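Local coordinates for protein adenylyltransferase MntA (Shewanella oneidensis MR-1, PDB 6M6U), which neutralises its cognate HepT toxin as the antitoxin of a type VII system by successively adding three AMP groups from ATP to a toxin tyrosine, at residues 21-26 with 42-47; 47-52 with 72-77; 79-84 with 109-114; 85-90 with 102-107; 7-12 with 60-65. The protein carries 2 engineered substitutions. All coordinates share one frame; numbering follows the deposited sequence.

Contact 1. Residues 21-26 with 42-47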
# COMPACT_ATOMS: atom_id res chain seq x y z
N GLN E 21 -9.57 -27.66 17.91
CA GLN E 21 -9.07 -28.05 19.22
C GLN E 21 -8.79 -26.87 20.14
O GLN E 21 -9.00 -26.99 21.35
CB GLN E 21 -7.80 -28.90 19.08
CG GLN E 21 -8.02 -30.24 18.39
CD GLN E 21 -6.73 -30.89 17.94
OE1 GLN E 21 -5.66 -30.28 17.98
NE2 GLN E 21 -6.82 -32.14 17.50
N LEU E 22 -8.31 -25.75 19.61
CA LEU E 22 -7.93 -24.61 20.43
C LEU E 22 -8.26 -23.33 19.70
O LEU E 22 -8.01 -23.21 18.50
CB LEU E 22 -6.44 -24.65 20.78
CG LEU E 22 -5.94 -25.78 21.69
CD1 LEU E 22 -4.43 -25.94 21.60
CD2 LEU E 22 -6.38 -25.58 23.14
N ILE E 23 -8.84 -22.36 20.42
CA ILE E 23 -9.03 -21.00 19.93
C ILE E 23 -8.32 -20.06 20.90
O ILE E 23 -8.56 -20.13 22.11
CB ILE E 23 -10.51 -20.61 19.81
CG1 ILE E 23 -11.25 -21.51 18.82
CG2 ILE E 23 -10.65 -19.16 19.40
CD1 ILE E 23 -12.71 -21.16 18.67
N TYR E 24 -7.47 -19.19 20.37
CA TYR E 24 -6.82 -18.15 21.15
C TYR E 24 -7.08 -16.79 20.53
O TYR E 24 -7.00 -16.63 19.30
CB TYR E 24 -5.30 -18.32 21.25
CG TYR E 24 -4.85 -19.56 21.97
CD1 TYR E 24 -4.84 -19.61 23.35
CD2 TYR E 24 -4.42 -20.66 21.26
CE1 TYR E 24 -4.43 -20.75 24.01
CE2 TYR E 24 -4.00 -21.80 21.90
CZ TYR E 24 -4.01 -21.84 23.28
OH TYR E 24 -3.59 -22.98 23.92
N LEU E 25 -7.37 -15.82 21.38
CA LEU E 25 -7.24 -14.42 21.03
C LEU E 25 -5.86 -13.97 21.50
O LEU E 25 -5.46 -14.28 22.63
CB LEU E 25 -8.35 -13.61 21.70
CG LEU E 25 -8.57 -12.15 21.31
CD1 LEU E 25 -9.13 -12.04 19.89
CD2 LEU E 25 -9.52 -11.51 22.32
N PHE E 26 -5.12 -13.29 20.63
CA PHE E 26 -3.80 -12.81 21.02
C PHE E 26 -3.59 -11.42 20.43
O PHE E 26 -4.51 -10.82 19.85
CB PHE E 26 -2.69 -13.80 20.60
CG PHE E 26 -2.45 -13.89 19.11
CD1 PHE E 26 -1.33 -13.31 18.55
CD2 PHE E 26 -3.33 -14.59 18.29
CE1 PHE E 26 -1.08 -13.39 17.18
CE2 PHE E 26 -3.10 -14.67 16.92
CZ PHE E 26 -1.97 -14.08 16.36
N ILE E 42 -6.38 -13.90 15.83
CA ILE E 42 -6.95 -15.14 16.35
C ILE E 42 -6.11 -16.31 15.87
O ILE E 42 -5.72 -16.37 14.70
CB ILE E 42 -8.42 -15.31 15.92
CG1 ILE E 42 -9.24 -14.10 16.35
CG2 ILE E 42 -9.01 -16.60 16.49
CD1 ILE E 42 -10.53 -13.94 15.58
N ALA E 43 -5.82 -17.24 16.77
CA ALA E 43 -5.06 -18.43 16.46
C ALA E 43 -5.92 -19.66 16.76
O ALA E 43 -6.65 -19.69 17.75
CB ALA E 43 -3.76 -18.50 17.27
N VAL E 44 -5.82 -20.66 15.90
CA VAL E 44 -6.58 -21.89 16.05
C VAL E 44 -5.65 -23.07 15.86
O VAL E 44 -4.67 -23.01 15.10
CB VAL E 44 -7.77 -21.97 15.07
CG1 VAL E 44 -8.85 -20.99 15.47
CG2 VAL E 44 -7.30 -21.71 13.65
N LEU E 45 -5.95 -24.15 16.57
CA LEU E 45 -5.34 -25.45 16.32
C LEU E 45 -6.46 -26.42 16.01
O LEU E 45 -7.41 -26.54 16.79
CB LEU E 45 -4.52 -25.93 17.53
CG LEU E 45 -3.74 -27.23 17.32
CD1 LEU E 45 -2.62 -27.04 16.30
CD2 LEU E 45 -3.17 -27.74 18.64
N ALA E 46 -6.36 -27.08 14.87
CA ALA E 46 -7.26 -28.16 14.50
C ALA E 46 -6.44 -29.44 14.32
O ALA E 46 -5.21 -29.42 14.33
CB ALA E 46 -8.03 -27.82 13.22
N ALA E 47 -7.15 -30.56 14.14
CA ALA E 47 -6.46 -31.83 13.94
C ALA E 47 -5.58 -31.80 12.70
O ALA E 47 -4.45 -32.31 12.72
CB ALA E 47 -7.48 -32.97 13.85
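The Phe26 ring turns its edge to the backbone of the opposite strand: Ala43 N lies near the ring plane and Ile42 C in it, with Phe26 CE2 3.6 Å from Ile42 C. Phe26 CG stands between the backbone N and the carbonyl carbon (chi1 70°), and the ring reaches back across the strand pair; Phe26 CE2 also meets Ala43 CB at 3.9 Å. The Tyr24 ring stands on the same side of the sheet, oblique to Ala43 O; its hydroxyl is hydrogen-bonded to Asp100, and its ring, like that of Phe26, packs on Val86 of helix 80-89. Strands 21-26 and 42-46 run antiparallel at 174°. Tyr24 and Ala43 form one hydrogen-bonded pair, Tyr24 N to Ala43 O 2.8 Å and Ala43 N to Tyr24 O 2.9 Å, whereas Ile23–Val44 and Leu25–Ile42 are non-hydrogen-bonded pairs on the other face, turned to helix 6-16. There Ile23 and Val44 lie side by side, and Leu25 CD1 touches Ile42 CG1 at 4.1 Å. At the far end Leu45 O accepts from two donors, Gln21 N (2.7 Å) and Leu22 N (3.1 Å), so that both residues face Leu45. Beside this classic beta bulge Leu22 CD1 meets Leu45 CD2, and the Gln21 amide crosses the Leu45 branch to reach Ala47. The pair forms the middle of the mixed sheet of the polymerase-beta-like nucleotidyltransferase fold; the start of strand 40-46 carries Glu41 and follows Glu39, the two engineered residues of the GSX(10)DXD motif at the magnesium site, to which Asp71 of the neighbouring strand also contributes.

Contact 2. Residues 47-52 with 72-77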
# COMPACT_ATOMS: atom_id res chain seq x y z
N ALA E 47 -7.15 -30.56 14.14
CA ALA E 47 -6.46 -31.83 13.94
C ALA E 47 -5.58 -31.80 12.70
O ALA E 47 -4.45 -32.31 12.72
CB ALA E 47 -7.48 -32.97 13.85
N ASP E 48 -6.07 -31.21 11.61
CA ASP E 48 -5.30 -31.03 10.39
C ASP E 48 -4.93 -29.56 10.21
O ASP E 48 -5.57 -28.66 10.76
CB ASP E 48 -6.06 -31.50 9.15
CG ASP E 48 -6.55 -32.92 9.26
OD1 ASP E 48 -7.67 -33.19 8.78
OD2 ASP E 48 -5.83 -33.76 9.83
N THR E 49 -3.89 -29.34 9.42
CA THR E 49 -3.61 -28.00 8.93
C THR E 49 -4.79 -27.53 8.08
O THR E 49 -5.37 -28.30 7.32
CB THR E 49 -2.34 -27.98 8.08
OG1 THR E 49 -2.55 -28.75 6.90
CG2 THR E 49 -1.16 -28.55 8.85
N LEU E 50 -5.15 -26.26 8.23
CA LEU E 50 -6.19 -25.69 7.40
C LEU E 50 -5.63 -25.41 6.01
O LEU E 50 -4.44 -25.14 5.85
CB LEU E 50 -6.73 -24.39 8.00
CG LEU E 50 -7.02 -24.30 9.50
CD1 LEU E 50 -7.72 -22.99 9.82
CD2 LEU E 50 -7.83 -25.48 10.01
N ASP E 51 -6.50 -25.50 5.01
CA ASP E 51 -6.16 -24.95 3.71
C ASP E 51 -5.91 -23.45 3.85
O ASP E 51 -6.69 -22.74 4.48
CB ASP E 51 -7.28 -25.23 2.70
CG ASP E 51 -7.03 -24.58 1.35
OD1 ASP E 51 -8.00 -24.08 0.73
OD2 ASP E 51 -5.86 -24.57 0.89
N ASN E 52 -4.80 -22.98 3.27
CA ASN E 52 -4.40 -21.59 3.46
C ASN E 52 -5.46 -20.63 2.92
O ASN E 52 -5.81 -19.64 3.57
CB ASN E 52 -3.06 -21.33 2.79
CG ASN E 52 -2.56 -19.92 3.02
OD1 ASN E 52 -2.92 -19.28 4.01
ND2 ASN E 52 -1.73 -19.43 2.11
N LEU E 72 -6.28 -14.56 10.96
CA LEU E 72 -6.54 -15.91 11.46
C LEU E 72 -5.29 -16.74 11.25
O LEU E 72 -4.85 -16.94 10.11
CB LEU E 72 -7.75 -16.53 10.77
CG LEU E 72 -8.07 -17.97 11.19
CD1 LEU E 72 -8.33 -18.08 12.69
CD2 LEU E 72 -9.26 -18.48 10.39
N VAL E 73 -4.71 -17.22 12.34
CA VAL E 73 -3.43 -17.92 12.33
C VAL E 73 -3.70 -19.39 12.59
O VAL E 73 -4.33 -19.75 13.59
CB VAL E 73 -2.47 -17.33 13.38
CG1 VAL E 73 -1.35 -18.32 13.68
CG2 VAL E 73 -1.89 -16.01 12.89
N ASP E 74 -3.24 -20.24 11.67
CA ASP E 74 -3.27 -21.68 11.90
C ASP E 74 -2.03 -22.05 12.70
O ASP E 74 -0.91 -21.95 12.20
CB ASP E 74 -3.32 -22.44 10.58
CG ASP E 74 -3.35 -23.96 10.77
OD1 ASP E 74 -3.57 -24.43 11.91
OD2 ASP E 74 -3.15 -24.69 9.78
N LEU E 75 -2.23 -22.47 13.95
CA LEU E 75 -1.10 -22.79 14.82
C LEU E 75 -0.29 -23.96 14.29
O LEU E 75 0.90 -24.07 14.60
CB LEU E 75 -1.60 -23.08 16.24
CG LEU E 75 -2.08 -21.85 17.01
CD1 LEU E 75 -2.78 -22.25 18.30
CD2 LEU E 75 -0.91 -20.94 17.29
N ARG E 76 -0.90 -24.84 13.49
CA ARG E 76 -0.21 -26.05 13.07
C ARG E 76 0.86 -25.77 12.02
O ARG E 76 1.78 -26.58 11.86
CB ARG E 76 -1.23 -27.07 12.54
CG ARG E 76 -0.69 -28.48 12.42
CD ARG E 76 -1.80 -29.50 12.20
NE ARG E 76 -2.58 -29.75 13.41
CZ ARG E 76 -2.15 -30.48 14.44
NH1 ARG E 76 -0.95 -31.03 14.40
NH2 ARG E 76 -2.93 -30.66 15.50
N SER E 77 0.78 -24.64 11.31
CA SER E 77 1.81 -24.25 10.37
C SER E 77 2.51 -22.96 10.76
O SER E 77 3.42 -22.52 10.05
CB SER E 77 1.23 -24.11 8.96
OG SER E 77 0.39 -22.97 8.88
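Asp74 is gripped through both carboxylate oxygens by backbone N-H groups, one of them across the contact. Leu50 N donates to Asp74 OD2 at 3.0 Å (N-H...O 155°), coming from above the carboxylate plane, 50° out of it. Asp74 OD1 accepts from Arg76 N at 3.1 Å, also well out of plane, which closes an Asx turn where strand 72-74 ends. Asp74 CG stands anti to the backbone N (chi1 180°), and Asp74 OD2 also lies 3.4 Å from Thr49 CA. Van der Waals contact adds to this: the Leu50 and Asp74 side chains cross obliquely, Leu50 CG 3.9 Å from Asp74 CG, and Thr49 CG2 lies at about a right angle over the aliphatic part of Arg76, 3.5 Å from Arg76 CD. At the guanidinium Ala47 O sits over one face, 3.1 Å above the plane and offset toward the rim, too poorly angled for a hydrogen bond to Arg76 NE, which donates to Ala46 O. Asp48, nearby but with its carboxylate not touching Arg76, forms a salt bridge to Lys19, and Asp51 N-caps helix 52-66. In chemical terms, the one hydrogen bond between these two segments runs onto a buried carboxylate; Arg76 NE to Ala46 O adds a second tie from the preceding strand. With two N-H donors on its oxygens, Asp74 is probably stabilised as the anion.

Contact 3. Residues 79-84 with 109-114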
# COMPACT_ATOMS: atom_id res chain seq x y z
N SER E 79 4.89 -20.16 12.68
CA SER E 79 6.28 -20.15 13.11
C SER E 79 6.39 -20.43 14.61
O SER E 79 5.42 -20.31 15.36
CB SER E 79 6.93 -18.81 12.78
OG SER E 79 6.66 -17.88 13.81
N THR E 80 7.59 -20.81 15.04
CA THR E 80 7.80 -21.05 16.47
C THR E 80 7.74 -19.75 17.27
O THR E 80 7.21 -19.73 18.39
CB THR E 80 9.15 -21.75 16.68
OG1 THR E 80 9.15 -22.97 15.96
CG2 THR E 80 9.35 -22.06 18.15
N VAL E 81 8.27 -18.67 16.71
CA VAL E 81 8.13 -17.35 17.32
C VAL E 81 6.66 -17.01 17.55
O VAL E 81 6.26 -16.61 18.65
CB VAL E 81 8.81 -16.28 16.44
CG1 VAL E 81 8.33 -14.89 16.82
CG2 VAL E 81 10.33 -16.39 16.55
N LEU E 82 5.84 -17.18 16.51
CA LEU E 82 4.43 -16.83 16.63
C LEU E 82 3.70 -17.74 17.61
O LEU E 82 2.89 -17.27 18.41
CB LEU E 82 3.75 -16.86 15.26
CG LEU E 82 2.29 -16.40 15.23
CD1 LEU E 82 2.11 -15.08 15.98
CD2 LEU E 82 1.84 -16.24 13.78
N CYS E 83 3.99 -19.05 17.58
CA CYS E 83 3.38 -19.94 18.56
C CYS E 83 3.74 -19.53 19.98
O CYS E 83 2.91 -19.61 20.89
CB CYS E 83 3.79 -21.39 18.29
SG CYS E 83 2.97 -22.13 16.86
N GLN E 84 4.98 -19.09 20.19
CA GLN E 84 5.39 -18.64 21.52
C GLN E 84 4.59 -17.41 21.95
O GLN E 84 4.18 -17.30 23.12
CB GLN E 84 6.89 -18.35 21.54
CG GLN E 84 7.40 -17.69 22.82
CD GLN E 84 7.68 -18.68 23.94
OE1 GLN E 84 7.39 -19.87 23.84
NE2 GLN E 84 8.27 -18.18 25.03
N SER E 109 9.24 -25.39 24.60
CA SER E 109 10.44 -26.19 24.38
C SER E 109 11.08 -25.86 23.04
O SER E 109 12.28 -25.58 22.96
CB SER E 109 10.10 -27.67 24.47
OG SER E 109 11.24 -28.46 24.20
N MET E 110 10.29 -25.90 21.96
CA MET E 110 10.81 -25.54 20.64
C MET E 110 11.35 -24.12 20.63
O MET E 110 12.36 -23.84 19.96
CB MET E 110 9.71 -25.69 19.58
CG MET E 110 9.30 -27.12 19.32
SD MET E 110 8.07 -27.27 18.01
CE MET E 110 9.03 -26.87 16.56
N TYR E 111 10.71 -23.21 21.35
CA TYR E 111 11.18 -21.83 21.36
C TYR E 111 12.50 -21.71 22.11
O TYR E 111 13.39 -20.95 21.70
CB TYR E 111 10.13 -20.90 21.97
CG TYR E 111 10.52 -19.44 21.89
CD1 TYR E 111 11.14 -18.81 22.96
CD2 TYR E 111 10.30 -18.71 20.73
CE1 TYR E 111 11.51 -17.49 22.90
CE2 TYR E 111 10.67 -17.37 20.65
CZ TYR E 111 11.27 -16.77 21.74
OH TYR E 111 11.65 -15.45 21.68
N GLN E 112 12.65 -22.45 23.21
CA GLN E 112 13.91 -22.41 23.95
C GLN E 112 15.06 -22.95 23.11
O GLN E 112 16.15 -22.38 23.11
CB GLN E 112 13.76 -23.18 25.26
CG GLN E 112 12.92 -22.43 26.29
CD GLN E 112 12.64 -23.24 27.53
OE1 GLN E 112 12.95 -24.42 27.60
NE2 GLN E 112 12.04 -22.59 28.52
N HIS E 113 14.83 -24.04 22.38
CA HIS E 113 15.87 -24.56 21.49
C HIS E 113 16.16 -23.60 20.34
O HIS E 113 17.31 -23.50 19.90
CB HIS E 113 15.47 -25.93 20.93
CG HIS E 113 15.69 -27.06 21.89
ND1 HIS E 113 14.66 -27.62 22.61
CD2 HIS E 113 16.81 -27.72 22.24
CE1 HIS E 113 15.14 -28.59 23.37
NE2 HIS E 113 16.44 -28.67 23.17
N LEU E 114 15.14 -22.90 19.85
CA LEU E 114 15.37 -21.91 18.80
C LEU E 114 16.22 -20.75 19.31
O LEU E 114 17.11 -20.27 18.61
CB LEU E 114 14.05 -21.41 18.24
CG LEU E 114 14.24 -20.29 17.21
CD1 LEU E 114 14.98 -20.81 15.97
CD2 LEU E 114 12.92 -19.62 16.83
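Gln84 lies flat over the Tyr111 ring, the amide and ring planes only 5° apart. Gln84 CG sits above the ring centre, 3.7 Å from the Tyr111 centroid, a CH-pi contact over the face, while the amide extends across the CG and CD1 side of the ring, Gln84 NE2 3.6 Å from Tyr111 CD1. Gln84 OE1 hangs beside Tyr111 CB at 3.5 Å. The Gln84 chain is bent at chi2 (83°), the turn that carries CD over the ring. Val81 meets the same ring at its edge, its CA near the ring plane, and Val81 CG2 also reaches Leu114 CD2 at 4.1 Å. One turn before Gln84, Thr80 points at the other helix; its CG2, anti to the backbone N, rests 3.7 Å from Tyr111 N, and its side chain crosses that of Met110 at about a right angle. No hydrogen bond joins the two segments. Ser79 N-caps helix 80-89, Ser79 OG accepting from Leu82 N at 2.9 Å. The helices cross at -129°, their axes 9.3 Å apart. Beyond them the packing continues into the toxin: Tyr111 OH is hydrogen-bonded to Asp3 of a HepT chain, and Gln112 to Asn55 of another. Helix 97-125, important for binding the toxin, crosses helix 80-89 here, while Leu82, pointing away from this contact, packs on Phe26 of strand 20-26.

Contact 4. Residues 85-90 with 102-107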
# COMPACT_ATOMS: atom_id res chain seq x y z
N GLN E 85 4.37 -16.47 21.03
CA GLN E 85 3.59 -15.28 21.38
C GLN E 85 2.18 -15.65 21.80
O GLN E 85 1.66 -15.16 22.81
CB GLN E 85 3.57 -14.29 20.22
CG GLN E 85 2.80 -13.01 20.55
CD GLN E 85 2.59 -12.09 19.36
OE1 GLN E 85 3.18 -12.26 18.29
NE2 GLN E 85 1.72 -11.10 19.53
N VAL E 86 1.52 -16.52 21.02
CA VAL E 86 0.19 -17.01 21.38
C VAL E 86 0.22 -17.64 22.76
O VAL E 86 -0.64 -17.37 23.60
CB VAL E 86 -0.32 -18.00 20.32
CG1 VAL E 86 -1.61 -18.67 20.79
CG2 VAL E 86 -0.53 -17.29 18.99
N VAL E 87 1.22 -18.50 23.02
CA VAL E 87 1.33 -19.17 24.31
C VAL E 87 1.58 -18.17 25.43
O VAL E 87 1.10 -18.34 26.56
CB VAL E 87 2.44 -20.24 24.25
CG1 VAL E 87 2.88 -20.64 25.64
CG2 VAL E 87 1.98 -21.46 23.47
N THR E 88 2.32 -17.11 25.13
CA THR E 88 2.71 -16.14 26.16
C THR E 88 1.56 -15.19 26.50
O THR E 88 1.12 -15.11 27.65
CB THR E 88 3.93 -15.35 25.69
OG1 THR E 88 5.07 -16.22 25.68
CG2 THR E 88 4.20 -14.17 26.61
N GLN E 89 1.06 -14.46 25.50
CA GLN E 89 0.08 -13.41 25.71
C GLN E 89 -1.34 -13.81 25.33
O GLN E 89 -2.25 -13.00 25.47
CB GLN E 89 0.46 -12.18 24.88
CG GLN E 89 0.14 -12.37 23.42
CD GLN E 89 0.39 -11.14 22.59
OE1 GLN E 89 0.23 -11.16 21.37
NE2 GLN E 89 0.77 -10.05 23.25
N GLY E 90 -1.54 -15.03 24.84
CA GLY E 90 -2.84 -15.40 24.32
C GLY E 90 -3.86 -15.64 25.40
O GLY E 90 -3.54 -15.96 26.55
N LEU E 102 -0.57 -29.26 26.35
CA LEU E 102 0.24 -29.97 25.36
C LEU E 102 0.88 -28.98 24.39
O LEU E 102 2.09 -29.01 24.16
CB LEU E 102 -0.61 -30.98 24.59
CG LEU E 102 -1.18 -32.17 25.36
CD1 LEU E 102 -2.16 -32.95 24.49
CD2 LEU E 102 -0.08 -33.08 25.85
N PHE E 103 0.06 -28.09 23.83
CA PHE E 103 0.56 -27.11 22.86
C PHE E 103 1.59 -26.18 23.49
O PHE E 103 2.64 -25.90 22.89
CB PHE E 103 -0.61 -26.32 22.29
CG PHE E 103 -0.19 -25.15 21.45
CD1 PHE E 103 0.44 -25.34 20.24
CD2 PHE E 103 -0.45 -23.85 21.88
CE1 PHE E 103 0.82 -24.27 19.46
CE2 PHE E 103 -0.07 -22.77 21.09
CZ PHE E 103 0.56 -22.98 19.89
N ALA E 104 1.33 -25.71 24.71
CA ALA E 104 2.25 -24.79 25.37
C ALA E 104 3.60 -25.45 25.65
O ALA E 104 4.65 -24.87 25.37
CB ALA E 104 1.62 -24.26 26.66
N VAL E 105 3.58 -26.67 26.19
CA VAL E 105 4.82 -27.38 26.50
C VAL E 105 5.64 -27.61 25.24
O VAL E 105 6.85 -27.39 25.21
CB VAL E 105 4.51 -28.70 27.23
CG1 VAL E 105 5.62 -29.72 26.98
CG2 VAL E 105 4.36 -28.45 28.71
N LYS E 106 4.98 -28.07 24.17
CA LYS E 106 5.67 -28.24 22.89
C LYS E 106 6.23 -26.92 22.38
O LYS E 106 7.37 -26.86 21.91
CB LYS E 106 4.73 -28.87 21.87
CG LYS E 106 5.29 -28.91 20.45
CD LYS E 106 4.25 -29.41 19.45
CE LYS E 106 4.64 -29.05 18.02
NZ LYS E 106 4.93 -30.25 17.19
N THR E 107 5.44 -25.84 22.47
CA THR E 107 5.86 -24.55 21.93
C THR E 107 7.06 -23.99 22.69
O THR E 107 8.07 -23.63 22.09
CB THR E 107 4.70 -23.56 21.97
OG1 THR E 107 3.64 -24.00 21.12
CG2 THR E 107 5.18 -22.19 21.52
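Phe103 O takes two donors from Thr107, whose side chain also meets Val87 of the other helix: the backbone N at 2.8 Å and the hydroxyl OG1, likewise at 2.8 Å, arrive from opposite faces of the carbonyl plane. OG1 lies anti to the carbonyl carbon of Thr107 (chi1 -64°), folded back against its own helix, and stands 3.3 Å above the Phe103 ring plane, offset toward the rim. Val87 is the residue round which the contact turns. Val87 CG2 meets both Phe103 CE2 at 3.4 Å, a close approach, and Thr107 CB at 3.7 Å, the two side chains of Val87 and Thr107 meeting tip to tip. The other branch, Val87 CG1, sits on Ala104 CB at 4.0 Å, and Val86 CG1 touches Phe103 CE2 more loosely at 4.4 Å. The helices cross at -119° with axes 9.9 Å apart. Phe103 also packs on Tyr24 of strand 20-26 and on Leu75, which places the junction against the sheet, and Val87 O has a weak hydrogen bond from Arg59 of a HepT chain. Across the segments the chemistry is purely apolar. The hydroxyl nearest the interface is spent on its own helix, so the union of helices 80-89 and 97-125 rests here on buried van der Waals packing of Val86, Val87, Phe103, Ala104 and Thr107, with no polar bond between the two segments to fix its register.

Contact 5. Residues 7-12 with 60-65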
# COMPACT_ATOMS: atom_id res chain seq x y z
N ASN E 7 -18.12 -14.83 21.94
CA ASN E 7 -19.02 -15.94 21.62
C ASN E 7 -19.25 -16.04 20.12
O ASN E 7 -19.39 -17.15 19.59
CB ASN E 7 -20.34 -15.79 22.36
CG ASN E 7 -20.20 -16.03 23.85
OD1 ASN E 7 -19.46 -16.91 24.28
ND2 ASN E 7 -20.92 -15.25 24.65
N LYS E 8 -19.30 -14.90 19.43
CA LYS E 8 -19.44 -14.92 17.98
C LYS E 8 -18.20 -15.51 17.32
O LYS E 8 -18.30 -16.27 16.36
CB LYS E 8 -19.70 -13.50 17.47
CG LYS E 8 -20.35 -13.43 16.10
CD LYS E 8 -20.45 -11.97 15.62
CE LYS E 8 -21.27 -11.12 16.57
NZ LYS E 8 -21.53 -9.76 16.01
N ILE E 9 -17.01 -15.16 17.84
CA ILE E 9 -15.77 -15.74 17.34
C ILE E 9 -15.78 -17.25 17.50
O ILE E 9 -15.44 -18.00 16.58
CB ILE E 9 -14.56 -15.11 18.06
CG1 ILE E 9 -14.35 -13.67 17.61
CG2 ILE E 9 -13.31 -15.97 17.85
CD1 ILE E 9 -13.21 -12.97 18.30
N ILE E 10 -16.18 -17.72 18.68
CA ILE E 10 -16.15 -19.15 18.97
C ILE E 10 -17.11 -19.90 18.04
O ILE E 10 -16.74 -20.92 17.44
CB ILE E 10 -16.47 -19.41 20.45
CG1 ILE E 10 -15.35 -18.85 21.32
CG2 ILE E 10 -16.68 -20.90 20.71
CD1 ILE E 10 -15.71 -18.71 22.79
N LYS E 11 -18.34 -19.40 17.91
CA LYS E 11 -19.32 -20.10 17.09
C LYS E 11 -18.88 -20.18 15.64
O LYS E 11 -18.94 -21.24 15.01
CB LYS E 11 -20.69 -19.43 17.21
CG LYS E 11 -21.71 -20.02 16.25
CD LYS E 11 -23.12 -19.52 16.50
CE LYS E 11 -24.08 -20.16 15.51
NZ LYS E 11 -23.87 -21.64 15.43
N LEU E 12 -18.44 -19.05 15.08
CA LEU E 12 -18.03 -19.02 13.67
C LEU E 12 -16.92 -20.02 13.38
O LEU E 12 -16.96 -20.73 12.38
CB LEU E 12 -17.58 -17.61 13.29
CG LEU E 12 -18.70 -16.62 13.01
CD1 LEU E 12 -18.14 -15.21 12.91
CD2 LEU E 12 -19.42 -17.01 11.73
N GLN E 60 -11.84 -13.41 6.60
CA GLN E 60 -12.67 -12.33 6.08
C GLN E 60 -14.13 -12.51 6.47
O GLN E 60 -14.85 -11.53 6.65
CB GLN E 60 -12.54 -12.21 4.56
CG GLN E 60 -11.10 -12.23 4.04
CD GLN E 60 -10.13 -11.47 4.93
OE1 GLN E 60 -10.39 -10.35 5.35
NE2 GLN E 60 -8.98 -12.09 5.22
N LYS E 61 -14.59 -13.76 6.62
CA LYS E 61 -15.95 -13.96 7.11
C LYS E 61 -16.08 -13.53 8.56
O LYS E 61 -17.08 -12.90 8.95
CB LYS E 61 -16.39 -15.42 6.94
CG LYS E 61 -17.90 -15.58 7.09
CD LYS E 61 -18.34 -17.04 7.12
CE LYS E 61 -17.52 -17.91 6.19
NZ LYS E 61 -17.91 -17.71 4.76
N LEU E 62 -15.08 -13.83 9.39
CA LEU E 62 -15.06 -13.27 10.74
C LEU E 62 -14.95 -11.75 10.69
O LEU E 62 -15.63 -11.05 11.44
CB LEU E 62 -13.90 -13.85 11.55
CG LEU E 62 -14.21 -15.04 12.45
CD1 LEU E 62 -14.50 -16.27 11.60
CD2 LEU E 62 -13.07 -15.30 13.42
N ALA E 63 -14.09 -11.24 9.81
CA ALA E 63 -13.92 -9.80 9.68
C ALA E 63 -15.25 -9.11 9.40
O ALA E 63 -15.55 -8.06 9.99
CB ALA E 63 -12.91 -9.49 8.58
N SER E 64 -16.07 -9.70 8.53
CA SER E 64 -17.38 -9.12 8.23
C SER E 64 -18.33 -9.24 9.41
O SER E 64 -19.14 -8.34 9.67
CB SER E 64 -17.96 -9.79 6.99
OG SER E 64 -19.28 -9.35 6.75
N ALA E 65 -18.27 -10.36 10.15
CA ALA E 65 -19.16 -10.52 11.29
C ALA E 65 -18.78 -9.58 12.43
O ALA E 65 -19.67 -9.09 13.14
CB ALA E 65 -19.14 -11.97 11.77
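Leu12, Leu62 and Ala65 make the close part of this contact. Leu12 CD1 presses on Ala65 CB at 3.6 Å, and Leu12 CB lies 3.8 Å from Leu62 CD1; the two leucines slide past each other in opposite directions rather than meeting head-on. Leu62 CG sits at chi1 -95°, off the staggered positions, and with chi2 70° the end of the side chain comes nearer helix 6-16 although CB points past it. Ile9 adds only a marginal contact, Ile9 CG2 to Leu62 CD2 at 4.5 Å; it also packs on Ile42 and Leu93 of the sheet. The helices run at 149° with axes 10.7 Å apart, and together they cover the Ile23, Ile42 and Val44 face of the sheet, Leu62 too packing on Ile42. Helix 52-66 is the connection of the beta-alpha-beta crossover joining the parallel neighbours 40-46 and 70-74, as expected in the nucleotidyltransferase fold, and helix 6-16 lies beside it on the same face. Toward solvent the joint is looser. Lys8 CD lies alongside Ala65 at 4.1 Å from Ala65 CB, the chain then bends at chi3, and Lys8 NZ gives only a weak hydrogen bond of 3.5 Å to Ala65 O. Lys11 on the outer side forms a salt bridge with Asp15 of its own helix, and Ser64 and Ala63, turned off this interface, pack against a HepT chain.

Contacts 1, 3 and 4 are buried, contact 5 partly so, and contact 2 lies at the surface. Contacts 1 and 2 share Ala47 and both reach the same sheet: contact 1 is joined by backbone bonds, contact 2 by a carboxylate. Contacts 3 and 4 both hold helix 80-89 to helix 97-125, their centres about 9 Å apart, and rely on apolar packing, with a stacked amide in contact 3. Contact 5 packs a different helix pair on the opposite side of the chain's centre, about 28 Å from contact 3 between centres. Contact 1 touches all four others, taking Leu62 of contact 5 on Ile42 and Val86 of contact 4 on Tyr24.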